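Local structure of NigD-like protein (3K6O) at residues R58-Y63 / P167-F172; G148-E153 / D175-E180; A68-S71 / Y75-R78. The protein is of unknown function but belongs to the NigD-like family, with an N-terminal OB domain and a C-terminal beta sandwich domain, and is probably a lipoprotein. One frame throughout, in Å; residues are numbered along the deposited sequence.

Overall arrangement
Contacts 1 and 2 are both buried, contact 1 close to the chain centre and contact 2 farther out, with Tyr177 partly exposed; contact 3 lies at the surface. In contact 1, strand 58-66 of the OB family region meets strand 165-173 of the beta sandwich region through side chains alone, one pair polar and one pair apolar. Contact 2 belongs wholly to the sandwich: an aromatic ring from the loop after strand 165-173 packs on strand 149-157, without a hydrogen bond between the segments. Contact 3 closes the OB hairpin between strands 58-66 and 75-93 with a carboxyl-amide pair. Contacts 1 and 3 touch, Tyr63 packing on Ile77, whereas contacts 2 and 3 stay about 19 Å apart at their nearest atoms.

Contact 1. Residues R58-Y63 / P167-F172; sequences RIFGNY and PGMVSF
The junction between the OB domain and the beta sandwich is bridged here by Arg58 and Phe60 of strand 58-66, which face Ser171 and Met169 of strand 165-173. The two strands run roughly antiparallel but are too far apart to pair through their backbones: the CA atoms of Arg58 and Ser171 lie 7.9 Å apart, and those of Phe60 and Met169 8.6 Å. Both strands instead neighbour the long strand 75-93, to which Arg58 and Phe60 are tied by backbone hydrogen bonds with Val85 and Thr83. What spans the gap is two side-chain pairs, taken from alternate residues on each strand.

In the polar pair, Ser171 OG sits at the edge of the Arg58 guanidinium, in its plane, and accepts from Arg58 NE at 2.9 Å. The bond is fairly straight, 163° at the hydrogen, although NE crowds another atom of the model and its exact place is less sure. Asn119 OD1 also ties the two residues together, bonded to both Ser171 OG and Arg58 NH2, while Asp36 forms a salt bridge with NH2. This buried arginine is therefore held from several directions, its charge met by a carboxylate.

The apolar pair is a Met-aromatic contact. Phe60 projects its ring with CG anti to the backbone N (chi1 -172°), and Phe215, near the C-terminus, meets that ring edge-to-face. Met169, present as selenomethionine, bends at chi2 and chi3 to bring its methyl end over one face. The selenium stands back, SE being 5.4 Å from the centroid of the Phe60 ring, and it is Met169 CE that does the touching, 3.6 Å from the centroid and only 9° off the ring normal.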
loop_
_atom_site.group_PDB
_atom_site.type_symbol
_atom_site.label_atom_id
_atom_site.label_comp_id
_atom_site.label_asym_id
_atom_site.label_seq_id
_atom_site.Cartn_x
_atom_site.Cartn_y
_atom_site.Cartn_z
ATOM N N ARG A 58 9.143 1.366 0.128
ATOM C CA ARG A 58 8.091 1.097 1.065
ATOM C C ARG A 58 8.352 -0.262 1.714
ATOM O O ARG A 58 8.688 -1.230 1.006
ATOM C CB ARG A 58 6.794 1.017 0.287
ATOM C CG ARG A 58 5.574 0.926 1.149
ATOM C CD ARG A 58 4.822 2.207 1.189
ATOM N NE ARG A 58 3.489 2.064 1.808
ATOM C CZ ARG A 58 3.118 2.664 2.941
ATOM N NH1 ARG A 58 3.962 3.438 3.618
ATOM N NH2 ARG A 58 1.881 2.492 3.395
ATOM N N ILE A 59 8.153 -0.351 3.035
ATOM C CA ILE A 59 8.281 -1.637 3.730
ATOM C C ILE A 59 7.075 -1.976 4.609
ATOM O O ILE A 59 6.354 -1.090 5.088
ATOM C CB ILE A 59 9.591 -1.687 4.585
ATOM C CG1 ILE A 59 9.532 -0.742 5.796
ATOM C CG2 ILE A 59 10.769 -1.332 3.708
ATOM C CD1 ILE A 59 10.736 -0.870 6.759
ATOM N N PHE A 60 6.895 -3.270 4.849
ATOM C CA PHE A 60 5.983 -3.780 5.868
ATOM C C PHE A 60 6.935 -4.351 6.916
ATOM O O PHE A 60 7.641 -5.349 6.678
ATOM C CB PHE A 60 5.062 -4.831 5.235
ATOM C CG PHE A 60 3.944 -5.306 6.114
ATOM C CD1 PHE A 60 3.109 -4.422 6.775
ATOM C CD2 PHE A 60 3.679 -6.656 6.226
ATOM C CE1 PHE A 60 2.045 -4.891 7.567
ATOM C CE2 PHE A 60 2.630 -7.128 7.011
ATOM C CZ PHE A 60 1.810 -6.253 7.667
ATOM N N GLY A 61 7.005 -3.684 8.059
ATOM C CA GLY A 61 8.082 -3.924 8.992
ATOM C C GLY A 61 7.672 -4.336 10.379
ATOM O O GLY A 61 6.509 -4.234 10.747
ATOM N N ASN A 62 8.669 -4.820 11.125
ATOM C CA ASN A 62 8.549 -5.250 12.500
ATOM C C ASN A 62 9.474 -4.380 13.377
ATOM O O ASN A 62 10.676 -4.523 13.302
ATOM C CB ASN A 62 8.954 -6.734 12.589
ATOM C CG ASN A 62 8.872 -7.288 13.981
ATOM O OD1 ASN A 62 8.963 -6.559 14.973
ATOM N ND2 ASN A 62 8.717 -8.598 14.073
ATOM N N TYR A 63 8.891 -3.506 14.196
ATOM C CA TYR A 63 9.626 -2.528 15.003
ATOM C C TYR A 63 9.418 -2.755 16.479
ATOM O O TYR A 63 8.354 -3.208 16.901
ATOM C CB TYR A 63 9.178 -1.088 14.655
ATOM C CG TYR A 63 8.808 -0.917 13.204
ATOM C CD1 TYR A 63 9.769 -1.071 12.205
ATOM C CD2 TYR A 63 7.509 -0.642 12.825
ATOM C CE1 TYR A 63 9.454 -0.956 10.853
ATOM C CE2 TYR A 63 7.162 -0.517 11.445
ATOM C CZ TYR A 63 8.153 -0.687 10.480
ATOM O OH TYR A 63 7.868 -0.590 9.150
ATOM N N PRO A 167 0.079 -14.704 -0.892
ATOM C CA PRO A 167 -0.252 -13.354 -0.406
ATOM C C PRO A 167 0.636 -12.329 -1.035
ATOM O O PRO A 167 1.746 -12.662 -1.446
ATOM C CB PRO A 167 -0.012 -13.434 1.113
ATOM C CG PRO A 167 0.122 -14.905 1.407
ATOM C CD PRO A 167 0.679 -15.524 0.173
ATOM N N GLY A 168 0.132 -11.101 -1.155
ATOM C CA GLY A 168 0.872 -10.033 -1.817
ATOM C C GLY A 168 0.420 -8.742 -1.207
ATOM O O GLY A 168 -0.720 -8.653 -0.753
HETATM N N MSE A 169 1.339 -7.780 -1.133
HETATM C CA MSE A 169 1.047 -6.450 -0.676
HETATM C C MSE A 169 1.541 -5.490 -1.726
HETATM O O MSE A 169 2.583 -5.729 -2.334
HETATM C CB MSE A 169 1.782 -6.155 0.609
HETATM C CG MSE A 169 1.445 -4.807 1.163
HETATM SE SE MSE A 169 -0.037 -4.885 2.421
HETATM C CE MSE A 169 1.124 -5.826 3.698
ATOM N N VAL A 170 0.786 -4.407 -1.935
ATOM C CA VAL A 170 1.174 -3.341 -2.826
ATOM C C VAL A 170 0.633 -2.017 -2.268
ATOM O O VAL A 170 -0.428 -1.980 -1.586
ATOM C CB VAL A 170 0.617 -3.591 -4.246
ATOM C CG1 VAL A 170 -0.874 -3.673 -4.165
ATOM C CG2 VAL A 170 0.994 -2.474 -5.201
ATOM N N SER A 171 1.371 -0.943 -2.551
ATOM C CA SER A 171 0.970 0.407 -2.197
ATOM C C SER A 171 0.891 1.209 -3.474
ATOM O O SER A 171 1.870 1.258 -4.200
ATOM C CB SER A 171 1.973 1.058 -1.261
ATOM O OG SER A 171 1.861 0.532 0.037
ATOM N N PHE A 172 -0.282 1.800 -3.749
ATOM C CA PHE A 172 -0.488 2.666 -4.889
ATOM C C PHE A 172 -0.366 4.086 -4.456
ATOM O O PHE A 172 -1.050 4.484 -3.562
ATOM C CB PHE A 172 -1.884 2.439 -5.438
ATOM C CG PHE A 172 -2.108 1.022 -5.924
ATOM C CD1 PHE A 172 -1.669 0.645 -7.177
ATOM C CD2 PHE A 172 -2.747 0.081 -5.126
ATOM C CE1 PHE A 172 -1.858 -0.632 -7.637
ATOM C CE2 PHE A 172 -2.962 -1.226 -5.578
ATOM C CZ PHE A 172 -2.499 -1.579 -6.834
#

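Contact 2. Residues G148-E153 / D175-E180; sequences GYAHLE and DDYSPE
Tyr177 meets strand 149-157 with its ring, touched by Leu152 over a face and by Ala150 at an edge. Leu152 CG lies beside its backbone N (chi1 -59°), which carries both methyl branches toward the tyrosine. Leu152 CD2 stands above the middle of the ring, 4.0 Å from the Tyr177 centroid and 5° off the normal, a clean CH-pi contact. The other branch, Leu152 CD1, reaches back to Tyr177 CB at 4.1 Å, so the leucine fork spans the root of the side chain and its ring. Near the ring plane, Ala150 CB abuts Tyr177 CD1 at 3.6 Å.

Ala150 and Leu152 share one side of the strand, with His151 between them turned the other way. From the neighbouring strands, Val138 also touches Tyr177, and Ile187 packs against both Ala150 and Leu152. On the loop side, Tyr177 ends a short 3-10 segment; Ser178 N bonds back to Asp175 O, and Ser178 OG accepts from Glu180 N at 3.2 Å in an ST turn. Tyr205 OH bonds to Tyr177 O.

An alanine in place of Tyr177 would probably leave Leu152 CD2 without its aromatic face and Ala150 CB without its edge partner, and so weaken the hold of the loop on the strand. No hydrogen bond joins the segments, so the attachment rests on close apolar fit and on the CH-pi contact, with the tyrosine only partly covered.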
loop_
_atom_site.group_PDB
_atom_site.type_symbol
_atom_site.label_atom_id
_atom_site.label_comp_id
_atom_site.label_asym_id
_atom_site.label_seq_id
_atom_site.Cartn_x
_atom_site.Cartn_y
_atom_site.Cartn_z
ATOM N N GLY A 148 -18.175 14.593 -5.080
ATOM C CA GLY A 148 -16.999 15.008 -4.286
ATOM C C GLY A 148 -16.039 13.917 -3.820
ATOM O O GLY A 148 -15.115 14.203 -3.049
ATOM N N TYR A 149 -16.247 12.680 -4.260
ATOM C CA TYR A 149 -15.362 11.565 -3.956
ATOM C C TYR A 149 -14.489 11.282 -5.164
ATOM O O TYR A 149 -14.926 11.438 -6.285
ATOM C CB TYR A 149 -16.149 10.288 -3.642
ATOM C CG TYR A 149 -16.640 10.161 -2.217
ATOM C CD1 TYR A 149 -17.716 10.902 -1.764
ATOM C CD2 TYR A 149 -16.038 9.278 -1.332
ATOM C CE1 TYR A 149 -18.168 10.771 -0.452
ATOM C CE2 TYR A 149 -16.465 9.160 -0.047
ATOM C CZ TYR A 149 -17.519 9.902 0.403
ATOM O OH TYR A 149 -17.928 9.766 1.703
ATOM N N ALA A 150 -13.273 10.797 -4.914
ATOM C CA ALA A 150 -12.434 10.223 -5.934
ATOM C C ALA A 150 -13.006 8.855 -6.281
ATOM O O ALA A 150 -13.313 8.092 -5.388
ATOM C CB ALA A 150 -11.007 10.063 -5.400
ATOM N N HIS A 151 -13.097 8.542 -7.572
ATOM C CA HIS A 151 -13.497 7.234 -8.043
ATOM C C HIS A 151 -12.381 6.513 -8.835
ATOM O O HIS A 151 -11.968 6.959 -9.916
ATOM C CB HIS A 151 -14.748 7.372 -8.907
ATOM C CG HIS A 151 -15.901 7.993 -8.192
ATOM N ND1 HIS A 151 -16.961 7.257 -7.699
ATOM C CD2 HIS A 151 -16.160 9.288 -7.876
ATOM C CE1 HIS A 151 -17.827 8.075 -7.128
ATOM N NE2 HIS A 151 -17.368 9.309 -7.217
ATOM N N LEU A 152 -11.908 5.407 -8.266
ATOM C CA LEU A 152 -10.818 4.577 -8.808
ATOM C C LEU A 152 -11.277 3.123 -8.878
ATOM O O LEU A 152 -12.257 2.705 -8.181
ATOM C CB LEU A 152 -9.576 4.673 -7.906
ATOM C CG LEU A 152 -9.005 6.061 -7.726
ATOM C CD1 LEU A 152 -7.863 6.105 -6.670
ATOM C CD2 LEU A 152 -8.605 6.717 -9.052
ATOM N N GLU A 153 -10.562 2.321 -9.672
ATOM C CA GLU A 153 -10.904 0.907 -9.743
ATOM C C GLU A 153 -9.672 0.071 -9.632
ATOM O O GLU A 153 -8.635 0.406 -10.185
ATOM C CB GLU A 153 -11.666 0.575 -11.038
ATOM C CG GLU A 153 -12.792 1.558 -11.406
ATOM C CD GLU A 153 -13.594 1.115 -12.645
ATOM O OE1 GLU A 153 -13.284 0.014 -13.174
ATOM O OE2 GLU A 153 -14.500 1.878 -13.081
ATOM N N ASP A 175 -1.437 10.371 -5.101
ATOM C CA ASP A 175 -1.130 11.656 -5.694
ATOM C C ASP A 175 -2.349 12.554 -5.593
ATOM O O ASP A 175 -2.726 12.899 -4.462
ATOM C CB ASP A 175 -0.597 11.474 -7.119
ATOM C CG ASP A 175 0.756 10.774 -7.143
ATOM O OD1 ASP A 175 1.502 11.000 -6.211
ATOM O OD2 ASP A 175 1.064 9.993 -8.064
ATOM N N ASP A 176 -2.998 12.916 -6.717
ATOM C CA ASP A 176 -4.037 13.928 -6.619
ATOM C C ASP A 176 -5.291 13.327 -5.975
ATOM O O ASP A 176 -6.154 14.064 -5.638
ATOM C CB ASP A 176 -4.432 14.545 -7.966
ATOM C CG ASP A 176 -3.324 15.296 -8.665
ATOM O OD1 ASP A 176 -2.145 15.343 -8.254
ATOM O OD2 ASP A 176 -3.691 15.925 -9.656
ATOM N N TYR A 177 -5.383 12.001 -5.849
ATOM C CA TYR A 177 -6.554 11.334 -5.250
ATOM C C TYR A 177 -6.414 11.110 -3.714
ATOM O O TYR A 177 -7.264 10.470 -3.101
ATOM C CB TYR A 177 -6.820 10.029 -5.976
ATOM C CG TYR A 177 -7.133 10.261 -7.427
ATOM C CD1 TYR A 177 -8.382 10.644 -7.814
ATOM C CD2 TYR A 177 -6.139 10.145 -8.406
ATOM C CE1 TYR A 177 -8.681 10.910 -9.144
ATOM C CE2 TYR A 177 -6.402 10.410 -9.728
ATOM C CZ TYR A 177 -7.673 10.778 -10.091
ATOM O OH TYR A 177 -7.927 11.034 -11.370
ATOM N N SER A 178 -5.354 11.664 -3.113
ATOM C CA SER A 178 -5.071 11.438 -1.718
ATOM C C SER A 178 -5.793 12.435 -0.813
ATOM O O SER A 178 -6.352 13.435 -1.291
ATOM C CB SER A 178 -3.569 11.523 -1.492
ATOM O OG SER A 178 -3.219 12.819 -1.248
ATOM N N PRO A 179 -5.743 12.203 0.509
ATOM C CA PRO A 179 -6.405 13.093 1.429
ATOM C C PRO A 179 -5.788 14.477 1.542
ATOM O O PRO A 179 -6.380 15.372 2.136
ATOM C CB PRO A 179 -6.319 12.372 2.774
ATOM C CG PRO A 179 -5.723 11.109 2.562
ATOM C CD PRO A 179 -5.334 10.937 1.146
ATOM N N GLU A 180 -4.625 14.663 0.965
ATOM C CA GLU A 180 -4.035 15.991 0.842
ATOM C C GLU A 180 -4.722 16.850 -0.196
ATOM O O GLU A 180 -4.490 18.029 -0.206
ATOM C CB GLU A 180 -2.585 15.855 0.455
ATOM C CG GLU A 180 -1.783 15.063 1.456
ATOM C CD GLU A 180 -1.261 15.911 2.566
ATOM O OE1 GLU A 180 -1.833 17.013 2.861
ATOM O OE2 GLU A 180 -0.263 15.463 3.160
#

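Contact 3. Residues A68-S71 / Y75-R78; sequences AGES and YNIR
Glu70 starts with CG wedged between its backbone N and carbonyl carbon (chi1 58°) and bends again at chi2, which folds the carboxyl group back toward Asn76. Asn76, with CG beside its own backbone N, swings its amide out to meet it. The two side chains cross at about a right angle, yet their flat ends lie nearly in one plane, only 12° apart. Asn76 ND2 donates to Glu70 OE1 at 2.9 Å with an angle of 151° at the hydrogen, and Glu70 OE1 accepts through its syn lone pair. Next to this bond, Glu70 OE2 comes within 2.6 Å of Asn76 OD1.

The pair bridges the end of the antiparallel hairpin that joins strands 58-66 and 75-93. Ala68 and Tyr75 form a non-hydrogen-bonded pair, their CA atoms 4.5 Å apart and their side chains diverging. The chain then keeps close as it leaves the ladder, Gly69 N lying 3.8 Å from Tyr75 CA. Asn76 ND2 has its stronger partner in Glu67 OE2, just before Ala68, and the Asn76 backbone pairs with Leu66 and Glu67. Phe65 meets the Tyr75 ring edge-to-face.

Thus one amide nitrogen is shared by two glutamates, Glu67 just past strand 58-66 and Glu70 from the loop, whose negative charges would probably disfavour each other without a donor between them. Both Glu70 and Asn76 also touch a crystal neighbour, so the lattice may have helped to settle this arrangement at the surface.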
loop_
_atom_site.group_PDB
_atom_site.type_symbol
_atom_site.label_atom_id
_atom_site.label_comp_id
_atom_site.label_asym_id
_atom_site.label_seq_id
_atom_site.Cartn_x
_atom_site.Cartn_y
_atom_site.Cartn_z
ATOM N N ALA A 68 11.830 7.507 23.381
ATOM C CA ALA A 68 11.649 8.767 22.673
ATOM C C ALA A 68 12.947 9.137 21.948
ATOM O O ALA A 68 14.030 8.823 22.411
ATOM C CB ALA A 68 11.237 9.905 23.648
ATOM N N GLY A 69 12.823 9.826 20.823
ATOM C CA GLY A 69 13.980 10.162 20.000
ATOM C C GLY A 69 14.565 11.537 20.232
ATOM O O GLY A 69 14.712 11.963 21.339
ATOM N N GLU A 70 14.907 12.216 19.149
ATOM C CA GLU A 70 15.702 13.421 19.190
ATOM C C GLU A 70 15.735 13.980 17.797
ATOM O O GLU A 70 15.500 13.242 16.835
ATOM C CB GLU A 70 17.147 13.090 19.592
ATOM C CG GLU A 70 17.846 12.073 18.627
ATOM C CD GLU A 70 17.339 10.642 18.796
ATOM O OE1 GLU A 70 17.278 10.185 19.948
ATOM O OE2 GLU A 70 17.001 9.980 17.793
ATOM N N SER A 71 16.010 15.275 17.678
ATOM C CA SER A 71 16.335 15.895 16.419
ATOM C C SER A 71 15.233 15.685 15.368
ATOM O O SER A 71 15.526 15.637 14.164
ATOM C CB SER A 71 17.687 15.314 15.949
ATOM O OG SER A 71 18.353 16.118 14.975
ATOM N N TYR A 75 10.758 8.499 17.725
ATOM C CA TYR A 75 11.260 7.346 18.456
ATOM C C TYR A 75 12.542 6.783 17.852
ATOM O O TYR A 75 12.773 6.884 16.651
ATOM C CB TYR A 75 10.232 6.219 18.462
ATOM C CG TYR A 75 8.929 6.567 19.125
ATOM C CD1 TYR A 75 8.768 6.435 20.502
ATOM C CD2 TYR A 75 7.850 6.993 18.371
ATOM C CE1 TYR A 75 7.579 6.755 21.109
ATOM C CE2 TYR A 75 6.659 7.311 18.968
ATOM C CZ TYR A 75 6.526 7.185 20.335
ATOM O OH TYR A 75 5.332 7.505 20.914
ATOM N N ASN A 76 13.345 6.179 18.715
ATOM C CA ASN A 76 14.475 5.352 18.338
ATOM C C ASN A 76 13.982 3.929 18.405
ATOM O O ASN A 76 13.377 3.542 19.408
ATOM C CB ASN A 76 15.642 5.524 19.299
ATOM C CG ASN A 76 16.234 6.905 19.254
ATOM O OD1 ASN A 76 16.215 7.578 18.203
ATOM N ND2 ASN A 76 16.801 7.336 20.394
ATOM N N ILE A 77 14.219 3.158 17.342
ATOM C CA ILE A 77 13.681 1.807 17.248
ATOM C C ILE A 77 14.730 0.739 16.977
ATOM O O ILE A 77 15.851 1.037 16.554
ATOM C CB ILE A 77 12.563 1.701 16.144
ATOM C CG1 ILE A 77 13.150 1.877 14.731
ATOM C CG2 ILE A 77 11.493 2.753 16.375
ATOM C CD1 ILE A 77 12.342 1.237 13.591
ATOM N N ARG A 78 14.342 -0.512 17.236
ATOM C CA ARG A 78 15.031 -1.664 16.707
ATOM C C ARG A 78 14.214 -2.145 15.509
ATOM O O ARG A 78 12.997 -2.371 15.619
ATOM C CB ARG A 78 15.140 -2.800 17.745
ATOM C CG ARG A 78 15.717 -4.053 17.179
ATOM C CD ARG A 78 16.123 -5.060 18.203
ATOM N NE ARG A 78 15.048 -5.431 19.101
ATOM C CZ ARG A 78 14.991 -5.125 20.398
ATOM N NH1 ARG A 78 15.938 -4.402 20.993
ATOM N NH2 ARG A 78 13.959 -5.538 21.109
#